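Local coordinates for cell wall surface anchor family protein (Streptococcus agalactiae serogroup V, PDB 3PF2), which forms, as the major pilin GBS80 seen here as a C-terminal fragment, the shaft of the type 1 pilus on the group B streptococcal surface, at residues V187-D190 with S191-Q195; K64-G68 with S69-N73; L72-D75 with E76-I80. All blocks are in the same frame, centred on the assembly; numbering follows the deposited sequence.

Contact 1: V187-D190 with S191-Q195; sequences VKKD and STETQ
Asp190 and the residues that follow it form a tight reversal in which one carboxylate gathers several donors from the loop 191-195. Ser191 and Thr192 occupy the two corners of a type I beta turn running from Asp190 to Glu193, and both are small polar residues suited to a bend at the surface. Glu193 closes the turn: its N gives a hydrogen bond of 3.1 Å to Asp190 O, coming in from above the carbonyl plane. Its CB rests 4.0 Å from CD of Lys189, whose extended chain carries NZ to two waters, one shared with Glu193 OE1 and the other with Glu193 O. The other carboxylate oxygen, OE2, is salt-bridged to Lys315. Thr194 spans the aspartate carboxylate with one donor to each oxygen, N to OD1 and OG1 to OD2, both 2.9 Å and both on syn lone pairs. Gln195 comes across at about a right angle and binds from above the carboxylate plane: its N reaches OD1 in an almost straight bond (174°), while NE2 reaches OD2 at 3.2 Å, with OD2 lying in the amide plane. Each carboxylate oxygen therefore accepts two bonds, which fixes the rotation of the group and would probably favour its charged form. A chi1 of 62° sets Asp190 CG between the backbone N and the carbonyl carbon, which turns the carboxylate back over the loop. Finally, Gln195 O accepts from Asp190 N at 3.2 Å, closing the loop on the backbone. Tyr279 packs against Asp190 and Gln195. The turn follows strand 178-190 in the Prealbumin-like domain and leads toward strand 201-206. Alongside runs strand 312-316, where Asn316 CG is covalently linked to Lys188 NZ, consistent with the isopeptide bonds of such pilins.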
loop_
_atom_site.group_PDB
_atom_site.type_symbol
_atom_site.label_atom_id
_atom_site.label_comp_id
_atom_site.label_asym_id
_atom_site.label_seq_id
_atom_site.Cartn_x
_atom_site.Cartn_y
_atom_site.Cartn_z
ATOM N N VAL A 187 16.889 13.932 -16.497
ATOM C CA VAL A 187 17.732 15.102 -16.742
ATOM C C VAL A 187 17.457 15.639 -18.147
ATOM O O VAL A 187 17.414 14.870 -19.129
ATOM C CB VAL A 187 19.238 14.808 -16.480
ATOM C CG1 VAL A 187 19.761 13.683 -17.378
ATOM C CG2 VAL A 187 20.053 16.092 -16.635
ATOM N N LYS A 188 17.219 16.951 -18.229
ATOM C CA LYS A 188 16.885 17.612 -19.488
ATOM C C LYS A 188 18.155 18.203 -20.086
ATOM O O LYS A 188 18.872 18.927 -19.412
ATOM C CB LYS A 188 15.851 18.717 -19.261
ATOM C CG LYS A 188 15.336 19.392 -20.552
ATOM C CD LYS A 188 14.468 18.443 -21.377
ATOM C CE LYS A 188 13.887 19.115 -22.623
ATOM N NZ LYS A 188 14.942 19.480 -23.627
ATOM N N LYS A 189 18.421 17.875 -21.343
ATOM C CA LYS A 189 19.644 18.314 -22.013
ATOM C C LYS A 189 19.346 18.797 -23.428
ATOM O O LYS A 189 18.228 18.652 -23.925
ATOM C CB LYS A 189 20.683 17.174 -22.051
ATOM C CG LYS A 189 21.172 16.711 -20.672
ATOM C CD LYS A 189 22.295 15.684 -20.817
ATOM C CE LYS A 189 22.728 15.136 -19.475
ATOM N NZ LYS A 189 23.964 14.293 -19.641
ATOM N N ASP A 190 20.349 19.391 -24.072
ATOM C CA ASP A 190 20.255 19.738 -25.487
ATOM C C ASP A 190 20.477 18.493 -26.349
ATOM O O ASP A 190 20.726 17.411 -25.821
ATOM C CB ASP A 190 21.268 20.842 -25.838
ATOM C CG ASP A 190 22.729 20.416 -25.618
ATOM O OD1 ASP A 190 22.999 19.364 -24.999
ATOM O OD2 ASP A 190 23.622 21.156 -26.087
ATOM N N SER A 191 20.431 18.644 -27.669
ATOM C CA SER A 191 20.400 17.487 -28.572
ATOM C C SER A 191 21.677 16.648 -28.576
ATOM O O SER A 191 21.630 15.444 -28.844
ATOM C CB SER A 191 20.039 17.909 -30.003
ATOM O OG SER A 191 21.065 18.694 -30.574
ATOM N N THR A 192 22.811 17.278 -28.290
ATOM C CA THR A 192 24.091 16.567 -28.302
ATOM C C THR A 192 24.517 16.194 -26.885
ATOM O O THR A 192 25.621 15.681 -26.673
ATOM C CB THR A 192 25.195 17.392 -28.988
ATOM O OG1 THR A 192 25.343 18.638 -28.306
ATOM C CG2 THR A 192 24.847 17.655 -30.457
ATOM N N GLU A 193 23.623 16.444 -25.923
ATOM C CA GLU A 193 23.837 16.084 -24.512
ATOM C C GLU A 193 25.073 16.735 -23.886
ATOM O O GLU A 193 25.716 16.152 -23.013
ATOM C CB GLU A 193 23.859 14.554 -24.330
ATOM C CG GLU A 193 22.537 13.890 -24.656
ATOM C CD GLU A 193 22.612 12.375 -24.672
ATOM O OE1 GLU A 193 22.579 11.755 -23.591
ATOM O OE2 GLU A 193 22.690 11.800 -25.776
ATOM N N THR A 194 25.395 17.945 -24.336
ATOM C CA THR A 194 26.534 18.691 -23.793
ATOM C C THR A 194 26.171 19.599 -22.630
ATOM O O THR A 194 27.030 19.912 -21.805
ATOM C CB THR A 194 27.248 19.549 -24.861
ATOM O OG1 THR A 194 26.356 20.563 -25.350
ATOM C CG2 THR A 194 27.716 18.684 -26.010
ATOM N N GLN A 195 24.923 20.052 -22.570
ATOM C CA GLN A 195 24.502 20.903 -21.463
ATOM C C GLN A 195 23.144 20.529 -20.906
ATOM O O GLN A 195 22.302 19.975 -21.613
ATOM C CB GLN A 195 24.499 22.377 -21.866
ATOM C CG GLN A 195 23.534 22.720 -22.969
ATOM C CD GLN A 195 23.806 24.083 -23.563
ATOM O OE1 GLN A 195 23.866 25.087 -22.845
ATOM N NE2 GLN A 195 23.975 24.129 -24.880
HETATM O O HOH W 1 22.939 12.125 -21.156
HETATM O O HOH W 2 26.034 16.233 -20.361
#

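Contact 2: K64-G68 with S69-N73; sequences KIKIG and SKTLN
With CG anti to the carbonyl carbon (chi1 -59°), Leu72 carries CD1 to two isoleucines of the neighbouring strand, Ile65 and Ile67. Each isoleucine sets CG1 beside its own backbone N (chi1 -60° in both), but they offer different branches: Ile65 gives CG2, 4.1 Å from Leu72 CD1, and Ile67 its CD1 tip, 4.0 Å from the same methyl. The three side chains share one face of a beta hairpin between strands 57-67 and 70-72. Lys66 and Thr71 share the other face as a non-hydrogen-bonded pair. There Lys66 bends at chi2, chi3 and chi4 and folds back across the hairpin, so that its CE passes 3.3 Å from Lys70 O and 3.6 Å from Thr71 OG1. Thr71 turns its CG2 methyl the other way, against CG of Lys64 at 3.6 Å.

The chain reverses through a type II' turn from Ile67 to Lys70. Gly68 takes its first corner with positive phi, a place suited to a residue without a side chain. Ile67 and Lys70 exchange both backbone bonds, N to O in each direction, at 2.8 Å. Leu72 N reaches Ile65 O at 2.8 Å in a nearly straight bond, and a water spans Ile65 N and Leu72 O. Outside the hairpin, Ser69 OG binds Asp127, while Leu132 and Ile103 cover Ile67. The chemistry thus differs by face: Ile65, Ile67 and Leu72 turn into the domain's core, and Lys70 starts beside them but leads its NZ away to the carbonyl of Leu106, whereas Lys66 and Thr71 suit the more exposed face.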
loop_
_atom_site.group_PDB
_atom_site.type_symbol
_atom_site.label_atom_id
_atom_site.label_comp_id
_atom_site.label_asym_id
_atom_site.label_seq_id
_atom_site.Cartn_x
_atom_site.Cartn_y
_atom_site.Cartn_z
ATOM N N LYS A 64 -15.869 -3.370 6.801
ATOM C CA LYS A 64 -16.934 -4.214 7.313
ATOM C C LYS A 64 -16.369 -5.583 7.712
ATOM O O LYS A 64 -15.907 -6.337 6.859
ATOM C CB LYS A 64 -18.032 -4.352 6.260
ATOM C CG LYS A 64 -19.395 -4.670 6.839
ATOM C CD LYS A 64 -20.532 -4.479 5.826
ATOM C CE LYS A 64 -20.533 -5.575 4.772
ATOM N NZ LYS A 64 -21.739 -5.494 3.891
ATOM N N ILE A 65 -16.426 -5.895 9.007
ATOM C CA ILE A 65 -15.903 -7.169 9.527
ATOM C C ILE A 65 -16.918 -8.291 9.322
ATOM O O ILE A 65 -18.084 -8.150 9.710
ATOM C CB ILE A 65 -15.456 -7.042 11.007
ATOM C CG1 ILE A 65 -14.352 -5.987 11.122
ATOM C CG2 ILE A 65 -15.003 -8.398 11.580
ATOM C CD1 ILE A 65 -13.735 -5.850 12.498
ATOM N N LYS A 66 -16.468 -9.394 8.707
ATOM C CA LYS A 66 -17.334 -10.492 8.275
ATOM C C LYS A 66 -16.873 -11.833 8.805
ATOM O O LYS A 66 -15.677 -12.085 8.898
ATOM C CB LYS A 66 -17.361 -10.616 6.738
ATOM C CG LYS A 66 -17.683 -9.350 5.971
ATOM C CD LYS A 66 -19.138 -8.928 6.152
ATOM C CE LYS A 66 -20.121 -9.996 5.681
ATOM N NZ LYS A 66 -20.191 -10.148 4.204
ATOM N N ILE A 67 -17.841 -12.677 9.152
ATOM C CA ILE A 67 -17.624 -14.117 9.257
ATOM C C ILE A 67 -18.609 -14.789 8.317
ATOM O O ILE A 67 -19.832 -14.681 8.500
ATOM C CB ILE A 67 -17.791 -14.656 10.697
ATOM C CG1 ILE A 67 -16.800 -13.978 11.646
ATOM C CG2 ILE A 67 -17.583 -16.159 10.703
ATOM C CD1 ILE A 67 -17.074 -14.225 13.128
ATOM N N GLY A 68 -18.082 -15.467 7.296
ATOM C CA GLY A 68 -18.920 -16.010 6.223
ATOM C C GLY A 68 -19.735 -14.850 5.689
ATOM O O GLY A 68 -19.197 -13.768 5.476
ATOM N N SER A 69 -21.038 -15.059 5.530
ATOM C CA SER A 69 -21.936 -14.031 5.003
ATOM C C SER A 69 -22.344 -13.019 6.067
ATOM O O SER A 69 -23.035 -12.041 5.769
ATOM C CB SER A 69 -23.196 -14.683 4.441
ATOM O OG SER A 69 -23.956 -15.234 5.499
ATOM N N LYS A 70 -21.938 -13.258 7.310
ATOM C CA LYS A 70 -22.441 -12.477 8.433
ATOM C C LYS A 70 -21.560 -11.293 8.769
ATOM O O LYS A 70 -20.328 -11.370 8.678
ATOM C CB LYS A 70 -22.611 -13.375 9.658
ATOM C CG LYS A 70 -23.711 -14.399 9.503
ATOM C CD LYS A 70 -24.874 -14.105 10.418
ATOM C CE LYS A 70 -25.949 -15.188 10.319
ATOM N NZ LYS A 70 -25.529 -16.525 10.848
ATOM N N THR A 71 -22.197 -10.201 9.183
ATOM C CA THR A 71 -21.485 -8.983 9.555
ATOM C C THR A 71 -21.406 -8.807 11.068
ATOM O O THR A 71 -22.397 -9.027 11.781
ATOM C CB THR A 71 -22.165 -7.730 8.948
ATOM O OG1 THR A 71 -22.370 -7.920 7.541
ATOM C CG2 THR A 71 -21.335 -6.497 9.189
ATOM N N LEU A 72 -20.228 -8.412 11.549
ATOM C CA LEU A 72 -20.061 -7.966 12.930
ATOM C C LEU A 72 -20.050 -6.440 13.022
ATOM O O LEU A 72 -19.508 -5.760 12.149
ATOM C CB LEU A 72 -18.787 -8.553 13.549
ATOM C CG LEU A 72 -18.645 -10.074 13.618
ATOM C CD1 LEU A 72 -17.350 -10.428 14.335
ATOM C CD2 LEU A 72 -19.816 -10.745 14.308
ATOM N N ASN A 73 -20.639 -5.906 14.088
ATOM C CA ASN A 73 -20.871 -4.463 14.193
ATOM C C ASN A 73 -19.985 -3.772 15.213
ATOM O O ASN A 73 -19.828 -4.245 16.335
ATOM C CB ASN A 73 -22.345 -4.193 14.500
ATOM C CG ASN A 73 -23.273 -5.011 13.629
ATOM O OD1 ASN A 73 -24.157 -5.705 14.128
ATOM N ND2 ASN A 73 -23.063 -4.955 12.312
HETATM O O HOH W 3 -17.910 -4.137 10.972
#

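Contact 3: L72-D75 with E76-I80; sequences LNRD and EHYTI
The backbone of Arg74 lies over one face of the Tyr78 ring in a tight loop that links two strands of the Ig-like, Cna-type domain, 70-72 and 78-81. Its CA makes a CH-pi contact there, 3.8 Å from the centroid. CB stands 3.6 Å from Tyr78 OH and CG 3.7 Å from CE1. With CG anti to the backbone N (chi1 -167°), the chain then runs out extended, bringing CD within 3.6 Å of Ile80 CD1. That methyl also covers one face of the guanidinium, a planar group that tolerates an aliphatic neighbour. NE binds a water that joins Asp75 OD1 and Ile80 N, and NH2 makes a long, weak ion pair with Glu82. The phenol suits its place by combining a flat face for the loop with a hydroxyl hydrogen-bonded to the water that also donates to Leu72 O.

The loop is fastened by backbone bonds. Asn73 O accepts from both Glu76 N and His77 N, the latter at 2.9 Å and 175°, while Asp75 gives its N to Tyr78 O at 2.7 Å. The His77 ring is sandwiched between Glu76 CG on one face and Leu72 on the other; there the leucine CD2 methyl lies 4.0 Å from the ring centroid, 17° off the normal.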
loop_
_atom_site.group_PDB
_atom_site.type_symbol
_atom_site.label_atom_id
_atom_site.label_comp_id
_atom_site.label_asym_id
_atom_site.label_seq_id
_atom_site.Cartn_x
_atom_site.Cartn_y
_atom_site.Cartn_z
ATOM N N LEU A 72 -20.228 -8.412 11.549
ATOM C CA LEU A 72 -20.061 -7.966 12.930
ATOM C C LEU A 72 -20.050 -6.440 13.022
ATOM O O LEU A 72 -19.508 -5.760 12.149
ATOM C CB LEU A 72 -18.787 -8.553 13.549
ATOM C CG LEU A 72 -18.645 -10.074 13.618
ATOM C CD1 LEU A 72 -17.350 -10.428 14.335
ATOM C CD2 LEU A 72 -19.816 -10.745 14.308
ATOM N N ASN A 73 -20.639 -5.906 14.088
ATOM C CA ASN A 73 -20.871 -4.463 14.193
ATOM C C ASN A 73 -19.985 -3.772 15.213
ATOM O O ASN A 73 -19.828 -4.245 16.335
ATOM C CB ASN A 73 -22.345 -4.193 14.500
ATOM C CG ASN A 73 -23.273 -5.011 13.629
ATOM O OD1 ASN A 73 -24.157 -5.705 14.128
ATOM N ND2 ASN A 73 -23.063 -4.955 12.312
ATOM N N ARG A 74 -19.418 -2.639 14.820
ATOM C CA ARG A 74 -18.536 -1.873 15.687
ATOM C C ARG A 74 -19.267 -1.419 16.946
ATOM O O ARG A 74 -20.420 -1.004 16.884
ATOM C CB ARG A 74 -17.942 -0.667 14.946
ATOM C CG ARG A 74 -16.787 -0.018 15.694
ATOM C CD ARG A 74 -16.195 1.137 14.934
ATOM N NE ARG A 74 -15.325 1.944 15.791
ATOM C CZ ARG A 74 -14.562 2.944 15.362
ATOM N NH1 ARG A 74 -14.546 3.268 14.078
ATOM N NH2 ARG A 74 -13.815 3.626 16.220
ATOM N N ASP A 75 -18.575 -1.524 18.078
ATOM C CA ASP A 75 -19.099 -1.199 19.410
ATOM C C ASP A 75 -20.194 -2.132 19.933
ATOM O O ASP A 75 -20.590 -2.031 21.094
ATOM C CB ASP A 75 -19.457 0.288 19.528
ATOM C CG ASP A 75 -18.233 1.196 19.408
ATOM O OD1 ASP A 75 -17.191 0.929 20.057
ATOM O OD2 ASP A 75 -18.307 2.192 18.658
ATOM N N GLU A 76 -20.677 -3.041 19.091
ATOM C CA GLU A 76 -21.545 -4.128 19.547
ATOM C C GLU A 76 -20.701 -5.388 19.813
ATOM O O GLU A 76 -20.698 -5.929 20.932
ATOM C CB GLU A 76 -22.661 -4.405 18.532
ATOM C CG GLU A 76 -23.575 -5.595 18.885
ATOM C CD GLU A 76 -24.679 -5.841 17.863
ATOM O OE1 GLU A 76 -24.730 -5.119 16.841
ATOM O OE2 GLU A 76 -25.499 -6.766 18.076
ATOM N N HIS A 77 -19.977 -5.836 18.785
ATOM C CA HIS A 77 -19.183 -7.070 18.871
ATOM C C HIS A 77 -17.694 -6.830 19.124
ATOM O O HIS A 77 -16.983 -7.743 19.567
ATOM C CB HIS A 77 -19.338 -7.900 17.598
ATOM C CG HIS A 77 -20.757 -8.212 17.231
ATOM N ND1 HIS A 77 -21.539 -9.089 17.951
ATOM C CD2 HIS A 77 -21.526 -7.783 16.204
ATOM C CE1 HIS A 77 -22.734 -9.175 17.391
ATOM N NE2 HIS A 77 -22.748 -8.397 16.325
ATOM N N TYR A 78 -17.226 -5.614 18.845
ATOM C CA TYR A 78 -15.798 -5.298 18.897
ATOM C C TYR A 78 -15.550 -3.802 19.057
ATOM O O TYR A 78 -16.435 -2.992 18.780
ATOM C CB TYR A 78 -15.090 -5.814 17.626
ATOM C CG TYR A 78 -15.490 -5.106 16.330
ATOM C CD1 TYR A 78 -14.862 -3.920 15.950
ATOM C CD2 TYR A 78 -16.469 -5.630 15.488
ATOM C CE1 TYR A 78 -15.206 -3.262 14.789
ATOM C CE2 TYR A 78 -16.821 -4.966 14.283
ATOM C CZ TYR A 78 -16.180 -3.784 13.958
ATOM O OH TYR A 78 -16.492 -3.098 12.796
ATOM N N THR A 79 -14.344 -3.443 19.489
ATOM C CA THR A 79 -13.908 -2.048 19.560
ATOM C C THR A 79 -12.585 -1.831 18.828
ATOM O O THR A 79 -11.772 -2.750 18.679
ATOM C CB THR A 79 -13.754 -1.541 21.022
ATOM O OG1 THR A 79 -12.598 -2.133 21.622
ATOM C CG2 THR A 79 -14.993 -1.876 21.851
ATOM N N ILE A 80 -12.372 -0.601 18.391
ATOM C CA ILE A 80 -11.182 -0.229 17.655
ATOM C C ILE A 80 -10.365 0.806 18.429
ATOM O O ILE A 80 -10.918 1.774 18.965
ATOM C CB ILE A 80 -11.588 0.336 16.271
ATOM C CG1 ILE A 80 -12.056 -0.802 15.356
ATOM C CG2 ILE A 80 -10.452 1.157 15.646
ATOM C CD1 ILE A 80 -12.947 -0.331 14.207
HETATM O O HOH W 3 -17.910 -4.137 10.972
HETATM O O HOH W 4 -14.677 1.259 18.649
#

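From the N terminus, contact 2 comes first and closes the hairpin from strand 57-67 to strand 70-72, the outermost strand of its sheet. Contact 3 begins where contact 2 ends and carries the chain on to strand 78-81, at the edge of a second sheet. The two overlap at Leu72 and Asn73, neither nesting in the other, with centres about 11 Å apart. They touch where Ile65 CD1 packs on Tyr78 CZ, 3.5 Å away, and one water belongs to both. Contact 1 follows in series, about 59 Å from contact 2 between centres and across the chain's centre, reversing the chain between strands 178-190 and 201-206 of the Prealbumin-like domain.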